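Local coordinates for KaiC-like domain-containing protein (Pyrococcus horikoshii, PDB 3BS4) that is of unknown function but has a KaiC-like domain with a RecA-type alpha/beta fold and was crystallised with an unidentified peptide bound to it, at residues G91-I96 / E153-E158; N185-E190 / L199-R204. All coordinates share one frame; numbering follows the deposited sequence.

Interaction 1: G91-I96 / E153-E158; sequences GSFHGI and EVFTPE
With chi1 at -71°, V154 sets CG1 anti to its carbonyl carbon and CG2 between the backbone N and that carbon, turning both methyls to the F93 ring, whose own chi1 of -86° swings it out toward them. The setting is the RecA-type alpha/beta fold expected of a KaiC-like domain: helix 89-94 follows one parallel strand, 84-87, and the loop at 153-156 lies between another, 141-146, and helix 157-173. V154 CG1 makes a CH-pi contact over one face of the F93 ring, 4.1 Å from its centroid and 28° off the normal. CG2 lies above the rim of the same face, 4.0 Å from F93 CZ, and also lies over a face of the F155 ring, offset toward its rim, so this branched residue fills the angle between F93 and F155, whose side chains cross at about a right angle. Where the rings come together, F93 CZ stands 4.2 Å from F155 CZ. Shortening F93 to an alanine removes the ring, and is likely to leave both V154 methyls and F155 CZ without their partner and a gap between helix end and loop. No direct hydrogen bond joins the segments. Glycine suits both G91, where a CB would clash with I96 O, and G95, whose positive phi takes the chain out of the helix, with I96 N bonded to G91 O as in the long bond of a Schellman motif. T156 starts the other helix as its N-cap, and E159 OE1 answers to T156 N in the manner of a capping box. On the solvent side, one water donates to E153 OE1 at 2.9 Å and meets H94 NE2 weakly at 3.3 Å.

Interaction 2: N185-E190 / L199-R204; sequences NFWLWE and LSVYRR
R204 NE donates to S200 OG at 3.0 Å, one helical turn back, with a 155° angle at the hydrogen and the hydroxyl slightly tilted from the guanidinium plane. The bond steadies an arginine whose CB lies 4.6 Å from CZ3 of W187, and the guanidinium group beyond it forms a salt bridge with E165. The contact proper is apolar: V201 faces the strand from its helix and is clasped by two tryptophans two residues apart. V201 CG1 meets W187 CZ3 at 4.0 Å, obliquely, while CG2 comes within 4.2 Å of W189 CE3 on the other indole. Their first torsions differ. W187 CG sits beside its backbone N (chi1 -78°) and W189 CG opposite it (chi1 -178°); in both, an atom of the six-membered ring meets the valine. A compact branched residue suits this place, offering each ring a separate methyl. Tryptophan suits the strand because it spans the distance to the helix and can still use its N-H: W189 NE1 bonds V192 O, and W187 NE1 bonds the backbone of the bound peptide, linking this buried cluster to the peptide site. The arrangement belongs to a beta-alpha-beta crossover, in which helix 195-204 carries the chain from strand 184-190 over strand 22-27 to strand 207-216. Helix 157-173 flanks it, L164 touching V201, while F186 and L188 pack against helix 34-47 across the sheet.

From the N terminus, the chain has laid down strands 22-27, 51-56 and 84-87 before 91-96 begins interaction 1, which closes a long loop when 153-158 arrives and joins parts that follow two different strands of the sheet. Interaction 2 opens only afterwards and closes a much shorter loop, between strand 184-190 and the helix that comes next. The two are thus in series, neither nested nor crossed. The centres of interactions 1 and 2 are about 18 Å apart and their nearest atoms about 8 Å, without touching. Helix 157-173 relates them: it starts at the end of 153-158, just after the residues that touch, and its body flanks the helix of interaction 2.

Interaction 1: G91-I96 / E153-E158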
ATOM      1  N   GLY A  91      -4.509 -12.192   9.369  1.00 16.26           N
ATOM      2  CA  GLY A  91      -5.107 -13.477   9.771  1.00 17.14           C
ATOM      3  C   GLY A  91      -4.040 -14.528  10.037  1.00 17.90           C
ATOM      4  O   GLY A  91      -4.186 -15.376  10.928  1.00 18.88           O
ATOM      5  N   SER A  92      -2.958 -14.467   9.272  1.00 17.78           N
ATOM      6  CA  SER A  92      -1.842 -15.397   9.422  1.00 18.39           C
ATOM      7  C   SER A  92      -1.185 -15.245  10.785  1.00 19.08           C
ATOM      8  O   SER A  92      -0.942 -16.242  11.462  1.00 19.86           O
ATOM      9  CB  SER A  92      -0.818 -15.172   8.304  1.00 18.96           C
ATOM     10  OG  SER A  92      -1.438 -15.330   7.031  1.00 18.90           O
ATOM     11  N   PHE A  93      -0.919 -14.005  11.202  1.00 18.50           N
ATOM     12  CA  PHE A  93      -0.330 -13.786  12.518  1.00 18.97           C
ATOM     13  C   PHE A  93      -1.285 -14.069  13.662  1.00 19.67           C
ATOM     14  O   PHE A  93      -0.840 -14.455  14.755  1.00 21.34           O
ATOM     15  CB  PHE A  93       0.220 -12.360  12.639  1.00 18.62           C
ATOM     16  CG  PHE A  93       1.619 -12.219  12.131  1.00 19.69           C
ATOM     17  CD1 PHE A  93       2.700 -12.661  12.896  1.00 20.69           C
ATOM     18  CD2 PHE A  93       1.868 -11.643  10.901  1.00 21.50           C
ATOM     19  CE1 PHE A  93       3.997 -12.526  12.424  1.00 21.23           C
ATOM     20  CE2 PHE A  93       3.170 -11.493  10.436  1.00 22.15           C
ATOM     21  CZ  PHE A  93       4.232 -11.953  11.199  1.00 20.76           C
ATOM     22  N   HIS A  94      -2.578 -13.843  13.439  1.00 19.47           N
ATOM     23  CA  HIS A  94      -3.538 -13.887  14.528  1.00 21.29           C
ATOM     24  C   HIS A  94      -4.380 -15.161  14.559  1.00 23.04           C
ATOM     25  O   HIS A  94      -5.268 -15.289  15.395  1.00 24.06           O
ATOM     26  CB  HIS A  94      -4.397 -12.618  14.553  1.00 20.98           C
ATOM     27  CG  HIS A  94      -3.612 -11.377  14.843  1.00 20.54           C
ATOM     28  ND1 HIS A  94      -3.089 -11.092  16.090  1.00 22.45           N
ATOM     29  CD2 HIS A  94      -3.226 -10.364  14.034  1.00 20.15           C
ATOM     30  CE1 HIS A  94      -2.438  -9.942  16.038  1.00 22.72           C
ATOM     31  NE2 HIS A  94      -2.509  -9.479  14.799  1.00 23.05           N
ATOM     32  N   GLY A  95      -4.095 -16.082  13.645  1.00 25.00           N
ATOM     33  CA  GLY A  95      -4.648 -17.440  13.702  1.00 27.41           C
ATOM     34  C   GLY A  95      -6.082 -17.574  13.242  1.00 29.24           C
ATOM     35  O   GLY A  95      -6.789 -18.524  13.635  1.00 30.66           O
ATOM     36  N   ILE A  96      -6.520 -16.645  12.401  1.00 29.47           N
ATOM     37  CA  ILE A  96      -7.860 -16.708  11.834  1.00 30.61           C
ATOM     38  C   ILE A  96      -7.881 -16.673  10.305  1.00 30.63           C
ATOM     39  O   ILE A  96      -7.253 -15.818   9.675  1.00 30.20           O
ATOM     40  CB  ILE A  96      -8.794 -15.639  12.440  1.00 31.20           C
ATOM     41  CG1 ILE A  96      -8.102 -14.258  12.488  1.00 31.16           C
ATOM     42  CG2 ILE A  96      -9.274 -16.115  13.820  1.00 32.06           C
ATOM     43  CD1 ILE A  96      -8.980 -13.117  12.992  1.00 31.11           C
ATOM     44  N   GLU A 153       3.896  -4.406  15.703  1.00 18.45           N
ATOM     45  CA  GLU A 153       3.068  -5.153  16.664  1.00 19.76           C
ATOM     46  C   GLU A 153       3.610  -6.559  16.886  1.00 20.52           C
ATOM     47  O   GLU A 153       3.321  -7.180  17.919  1.00 22.56           O
ATOM     48  CB  GLU A 153       1.610  -5.208  16.196  1.00 19.14           C
ATOM     49  CG  GLU A 153       0.952  -3.849  16.168  1.00 22.79           C
ATOM     50  CD  GLU A 153      -0.262  -3.763  15.247  1.00 29.56           C
ATOM     51  OE1 GLU A 153      -0.967  -4.785  15.064  1.00 31.65           O
ATOM     52  OE2 GLU A 153      -0.510  -2.659  14.703  1.00 30.19           O
ATOM     53  N   VAL A 154       4.402  -7.059  15.931  1.00 20.55           N
ATOM     54  CA  VAL A 154       4.905  -8.442  15.966  1.00 20.47           C
ATOM     55  C   VAL A 154       6.436  -8.542  16.004  1.00 20.81           C
ATOM     56  O   VAL A 154       6.979  -9.558  16.463  1.00 21.86           O
ATOM     57  CB  VAL A 154       4.361  -9.327  14.800  1.00 20.53           C
ATOM     58  CG1 VAL A 154       2.864  -9.638  14.987  1.00 22.09           C
ATOM     59  CG2 VAL A 154       4.599  -8.674  13.430  1.00 20.34           C
ATOM     60  N   PHE A 155       7.115  -7.513  15.491  1.00 20.18           N
ATOM     61  CA  PHE A 155       8.588  -7.470  15.463  1.00 19.74           C
ATOM     62  C   PHE A 155       9.093  -6.310  16.318  1.00 19.93           C
ATOM     63  O   PHE A 155       8.465  -5.256  16.393  1.00 19.45           O
ATOM     64  CB  PHE A 155       9.125  -7.234  14.045  1.00 19.75           C
ATOM     65  CG  PHE A 155       8.711  -8.265  13.002  1.00 18.97           C
ATOM     66  CD1 PHE A 155       8.367  -9.590  13.338  1.00 18.76           C
ATOM     67  CD2 PHE A 155       8.712  -7.901  11.644  1.00 18.40           C
ATOM     68  CE1 PHE A 155       8.003 -10.512  12.344  1.00 20.90           C
ATOM     69  CE2 PHE A 155       8.357  -8.815  10.659  1.00 19.22           C
ATOM     70  CZ  PHE A 155       7.995 -10.116  11.005  1.00 20.23           C
ATOM     71  N   THR A 156      10.268  -6.471  16.929  1.00 20.21           N
ATOM     72  CA  THR A 156      10.942  -5.331  17.543  1.00 20.25           C
ATOM     73  C   THR A 156      11.398  -4.337  16.464  1.00 20.64           C
ATOM     74  O   THR A 156      11.435  -4.683  15.277  1.00 19.55           O
ATOM     75  CB  THR A 156      12.160  -5.792  18.382  1.00 21.20           C
ATOM     76  OG1 THR A 156      13.193  -6.255  17.507  1.00 21.47           O
ATOM     77  CG2 THR A 156      11.764  -6.918  19.335  1.00 22.14           C
ATOM     78  N   PRO A 157      11.720  -3.092  16.847  1.00 20.24           N
ATOM     79  CA  PRO A 157      12.291  -2.192  15.850  1.00 20.85           C
ATOM     80  C   PRO A 157      13.544  -2.754  15.149  1.00 21.01           C
ATOM     81  O   PRO A 157      13.692  -2.618  13.934  1.00 20.41           O
ATOM     82  CB  PRO A 157      12.608  -0.925  16.661  1.00 20.95           C
ATOM     83  CG  PRO A 157      11.572  -0.969  17.777  1.00 21.05           C
ATOM     84  CD  PRO A 157      11.505  -2.412  18.146  1.00 21.05           C
ATOM     85  N   GLU A 158      14.422  -3.390  15.917  1.00 21.99           N
ATOM     86  CA  GLU A 158      15.635  -3.973  15.380  1.00 22.74           C
ATOM     87  C   GLU A 158      15.301  -5.074  14.363  1.00 21.73           C
ATOM     88  O   GLU A 158      15.870  -5.117  13.263  1.00 21.66           O
ATOM     89  CB  GLU A 158      16.460  -4.534  16.533  1.00 23.36           C
ATOM     90  CG  GLU A 158      17.060  -3.437  17.430  1.00 28.89           C
ATOM     91  CD  GLU A 158      16.086  -2.797  18.451  1.00 32.75           C
ATOM     92  OE1 GLU A 158      14.942  -3.287  18.678  1.00 31.53           O
ATOM     93  OE2 GLU A 158      16.511  -1.780  19.055  1.00 36.90           O
TER
HETATM   94  O   HOH W   1      -0.231  -7.276  13.759  1.00 36.36           O

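Interaction 2: N185-E190 / L199-R204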
ATOM      1  N   ASN A 185       4.025   0.289  -6.234  1.00 15.17           N
ATOM      2  CA  ASN A 185       3.659  -0.116  -4.875  1.00 14.57           C
ATOM      3  C   ASN A 185       3.405   1.055  -3.972  1.00 14.99           C
ATOM      4  O   ASN A 185       4.128   2.043  -4.022  1.00 14.89           O
ATOM      5  CB  ASN A 185       4.770  -0.991  -4.291  1.00 14.61           C
ATOM      6  CG  ASN A 185       4.813  -2.348  -4.965  1.00 16.21           C
ATOM      7  OD1 ASN A 185       3.977  -3.205  -4.682  1.00 18.19           O
ATOM      8  ND2 ASN A 185       5.748  -2.530  -5.885  1.00 18.19           N
ATOM      9  N   PHE A 186       2.377   0.919  -3.140  1.00 14.72           N
ATOM     10  CA  PHE A 186       2.045   1.918  -2.122  1.00 15.12           C
ATOM     11  C   PHE A 186       2.162   1.299  -0.759  1.00 15.73           C
ATOM     12  O   PHE A 186       1.566   0.265  -0.494  1.00 16.76           O
ATOM     13  CB  PHE A 186       0.616   2.419  -2.304  1.00 15.62           C
ATOM     14  CG  PHE A 186       0.398   3.181  -3.572  1.00 16.10           C
ATOM     15  CD1 PHE A 186       0.389   4.567  -3.564  1.00 17.31           C
ATOM     16  CD2 PHE A 186       0.170   2.505  -4.765  1.00 16.34           C
ATOM     17  CE1 PHE A 186       0.161   5.292  -4.749  1.00 18.97           C
ATOM     18  CE2 PHE A 186      -0.040   3.228  -5.965  1.00 17.55           C
ATOM     19  CZ  PHE A 186      -0.046   4.625  -5.934  1.00 18.76           C
ATOM     20  N   TRP A 187       2.929   1.946   0.107  1.00 14.04           N
ATOM     21  CA  TRP A 187       3.036   1.535   1.502  1.00 13.93           C
ATOM     22  C   TRP A 187       2.311   2.560   2.349  1.00 13.92           C
ATOM     23  O   TRP A 187       2.498   3.755   2.154  1.00 15.01           O
ATOM     24  CB  TRP A 187       4.505   1.552   1.948  1.00 13.54           C
ATOM     25  CG  TRP A 187       5.282   0.383   1.471  1.00 14.56           C
ATOM     26  CD1 TRP A 187       4.805  -0.670   0.729  1.00 14.35           C
ATOM     27  CD2 TRP A 187       6.654   0.092   1.753  1.00 15.28           C
ATOM     28  NE1 TRP A 187       5.810  -1.595   0.518  1.00 15.28           N
ATOM     29  CE2 TRP A 187       6.949  -1.155   1.148  1.00 15.43           C
ATOM     30  CE3 TRP A 187       7.673   0.770   2.444  1.00 16.25           C
ATOM     31  CZ2 TRP A 187       8.227  -1.736   1.201  1.00 15.10           C
ATOM     32  CZ3 TRP A 187       8.945   0.188   2.492  1.00 15.25           C
ATOM     33  CH2 TRP A 187       9.198  -1.056   1.885  1.00 15.39           C
ATOM     34  N   LEU A 188       1.534   2.101   3.322  1.00 13.24           N
ATOM     35  CA  LEU A 188       0.936   3.015   4.287  1.00 13.63           C
ATOM     36  C   LEU A 188       1.704   2.910   5.605  1.00 13.83           C
ATOM     37  O   LEU A 188       1.990   1.811   6.058  1.00 14.97           O
ATOM     38  CB  LEU A 188      -0.543   2.652   4.506  1.00 13.88           C
ATOM     39  CG  LEU A 188      -1.330   3.523   5.501  1.00 15.04           C
ATOM     40  CD1 LEU A 188      -1.393   5.005   5.033  1.00 15.48           C
ATOM     41  CD2 LEU A 188      -2.729   2.979   5.727  1.00 15.60           C
ATOM     42  N   TRP A 189       1.980   4.043   6.251  1.00 13.72           N
ATOM     43  CA  TRP A 189       2.545   3.998   7.603  1.00 12.97           C
ATOM     44  C   TRP A 189       1.691   4.888   8.493  1.00 13.83           C
ATOM     45  O   TRP A 189       1.561   6.068   8.205  1.00 14.24           O
ATOM     46  CB  TRP A 189       4.004   4.493   7.621  1.00 14.47           C
ATOM     47  CG  TRP A 189       4.642   4.417   8.990  1.00 15.04           C
ATOM     48  CD1 TRP A 189       4.470   5.281  10.019  1.00 16.07           C
ATOM     49  CD2 TRP A 189       5.562   3.414   9.447  1.00 14.29           C
ATOM     50  NE1 TRP A 189       5.216   4.875  11.125  1.00 16.53           N
ATOM     51  CE2 TRP A 189       5.883   3.723  10.795  1.00 15.38           C
ATOM     52  CE3 TRP A 189       6.114   2.268   8.866  1.00 15.73           C
ATOM     53  CZ2 TRP A 189       6.761   2.930  11.561  1.00 17.46           C
ATOM     54  CZ3 TRP A 189       6.973   1.468   9.633  1.00 16.27           C
ATOM     55  CH2 TRP A 189       7.293   1.813  10.957  1.00 16.47           C
ATOM     56  N   GLU A 190       1.106   4.305   9.548  1.00 13.95           N
ATOM     57  CA  GLU A 190       0.185   5.029  10.435  1.00 15.80           C
ATOM     58  C   GLU A 190       0.904   5.444  11.703  1.00 16.85           C
ATOM     59  O   GLU A 190       1.361   4.586  12.462  1.00 18.33           O
ATOM     60  CB  GLU A 190      -1.033   4.144  10.755  1.00 15.38           C
ATOM     61  CG  GLU A 190      -1.794   3.758   9.489  1.00 16.99           C
ATOM     62  CD  GLU A 190      -3.043   2.931   9.746  1.00 19.57           C
ATOM     63  OE1 GLU A 190      -3.981   3.417  10.418  1.00 25.04           O
ATOM     64  OE2 GLU A 190      -3.105   1.806   9.245  1.00 22.33           O
ATOM     65  N   LEU A 199      12.654   6.138   9.383  1.00 19.51           N
ATOM     66  CA  LEU A 199      13.783   6.608   8.581  1.00 20.01           C
ATOM     67  C   LEU A 199      14.105   5.641   7.436  1.00 18.90           C
ATOM     68  O   LEU A 199      14.357   6.060   6.309  1.00 19.35           O
ATOM     69  CB  LEU A 199      15.011   6.741   9.477  1.00 21.66           C
ATOM     70  CG  LEU A 199      16.066   7.802   9.222  1.00 24.46           C
ATOM     71  CD1 LEU A 199      15.449   9.208   9.028  1.00 24.99           C
ATOM     72  CD2 LEU A 199      17.059   7.787  10.394  1.00 22.87           C
ATOM     73  N   SER A 200      14.082   4.346   7.728  1.00 17.13           N
ATOM     74  CA  SER A 200      14.385   3.332   6.719  1.00 16.90           C
ATOM     75  C   SER A 200      13.326   3.300   5.629  1.00 17.06           C
ATOM     76  O   SER A 200      13.653   3.216   4.443  1.00 17.34           O
ATOM     77  CB  SER A 200      14.542   1.958   7.383  1.00 17.31           C
ATOM     78  OG  SER A 200      14.880   0.952   6.437  1.00 17.35           O
ATOM     79  N   VAL A 201      12.051   3.382   6.007  1.00 16.38           N
ATOM     80  CA  VAL A 201      11.018   3.330   4.970  1.00 16.43           C
ATOM     81  C   VAL A 201      10.984   4.604   4.138  1.00 16.03           C
ATOM     82  O   VAL A 201      10.710   4.549   2.936  1.00 16.49           O
ATOM     83  CB  VAL A 201       9.594   2.953   5.504  1.00 17.25           C
ATOM     84  CG1 VAL A 201       9.614   1.562   6.148  1.00 17.10           C
ATOM     85  CG2 VAL A 201       9.073   3.997   6.443  1.00 19.25           C
ATOM     86  N   TYR A 202      11.269   5.758   4.754  1.00 15.63           N
ATOM     87  CA  TYR A 202      11.406   6.985   3.960  1.00 15.71           C
ATOM     88  C   TYR A 202      12.522   6.828   2.926  1.00 16.45           C
ATOM     89  O   TYR A 202      12.380   7.227   1.755  1.00 17.76           O
ATOM     90  CB  TYR A 202      11.759   8.172   4.852  1.00 16.53           C
ATOM     91  CG  TYR A 202      10.599   8.995   5.368  1.00 16.16           C
ATOM     92  CD1 TYR A 202       9.490   8.398   5.988  1.00 17.72           C
ATOM     93  CD2 TYR A 202      10.631  10.384   5.283  1.00 18.35           C
ATOM     94  CE1 TYR A 202       8.432   9.177   6.482  1.00 15.70           C
ATOM     95  CE2 TYR A 202       9.574  11.163   5.765  1.00 18.18           C
ATOM     96  CZ  TYR A 202       8.484  10.562   6.359  1.00 16.92           C
ATOM     97  OH  TYR A 202       7.480  11.374   6.835  1.00 17.87           O
ATOM     98  N   ARG A 203      13.654   6.277   3.362  1.00 15.73           N
ATOM     99  CA  ARG A 203      14.803   6.159   2.462  1.00 16.18           C
ATOM    100  C   ARG A 203      14.495   5.226   1.293  1.00 16.66           C
ATOM    101  O   ARG A 203      14.900   5.476   0.138  1.00 17.58           O
ATOM    102  CB  ARG A 203      16.048   5.715   3.260  1.00 16.30           C
ATOM    103  CG  ARG A 203      17.271   5.329   2.413  1.00 17.44           C
ATOM    104  CD  ARG A 203      17.787   6.504   1.581  1.00 18.59           C
ATOM    105  NE  ARG A 203      18.259   7.572   2.449  1.00 19.68           N
ATOM    106  CZ  ARG A 203      18.879   8.674   2.029  1.00 23.22           C
ATOM    107  NH1 ARG A 203      19.131   8.866   0.733  1.00 23.47           N
ATOM    108  NH2 ARG A 203      19.266   9.579   2.915  1.00 25.28           N
ATOM    109  N   ARG A 204      13.764   4.153   1.576  1.00 16.03           N
ATOM    110  CA  ARG A 204      13.492   3.128   0.573  1.00 16.00           C
ATOM    111  C   ARG A 204      12.471   3.584  -0.465  1.00 16.62           C
ATOM    112  O   ARG A 204      12.515   3.162  -1.633  1.00 17.91           O
ATOM    113  CB  ARG A 204      13.017   1.844   1.262  1.00 15.60           C
ATOM    114  CG  ARG A 204      14.132   1.167   2.030  1.00 14.19           C
ATOM    115  CD  ARG A 204      13.603   0.032   2.871  1.00 16.68           C
ATOM    116  NE  ARG A 204      14.619  -0.462   3.797  1.00 17.01           N
ATOM    117  CZ  ARG A 204      15.651  -1.229   3.437  1.00 18.95           C
ATOM    118  NH1 ARG A 204      15.817  -1.606   2.173  1.00 19.94           N
ATOM    119  NH2 ARG A 204      16.527  -1.632   4.347  1.00 19.63           N
TER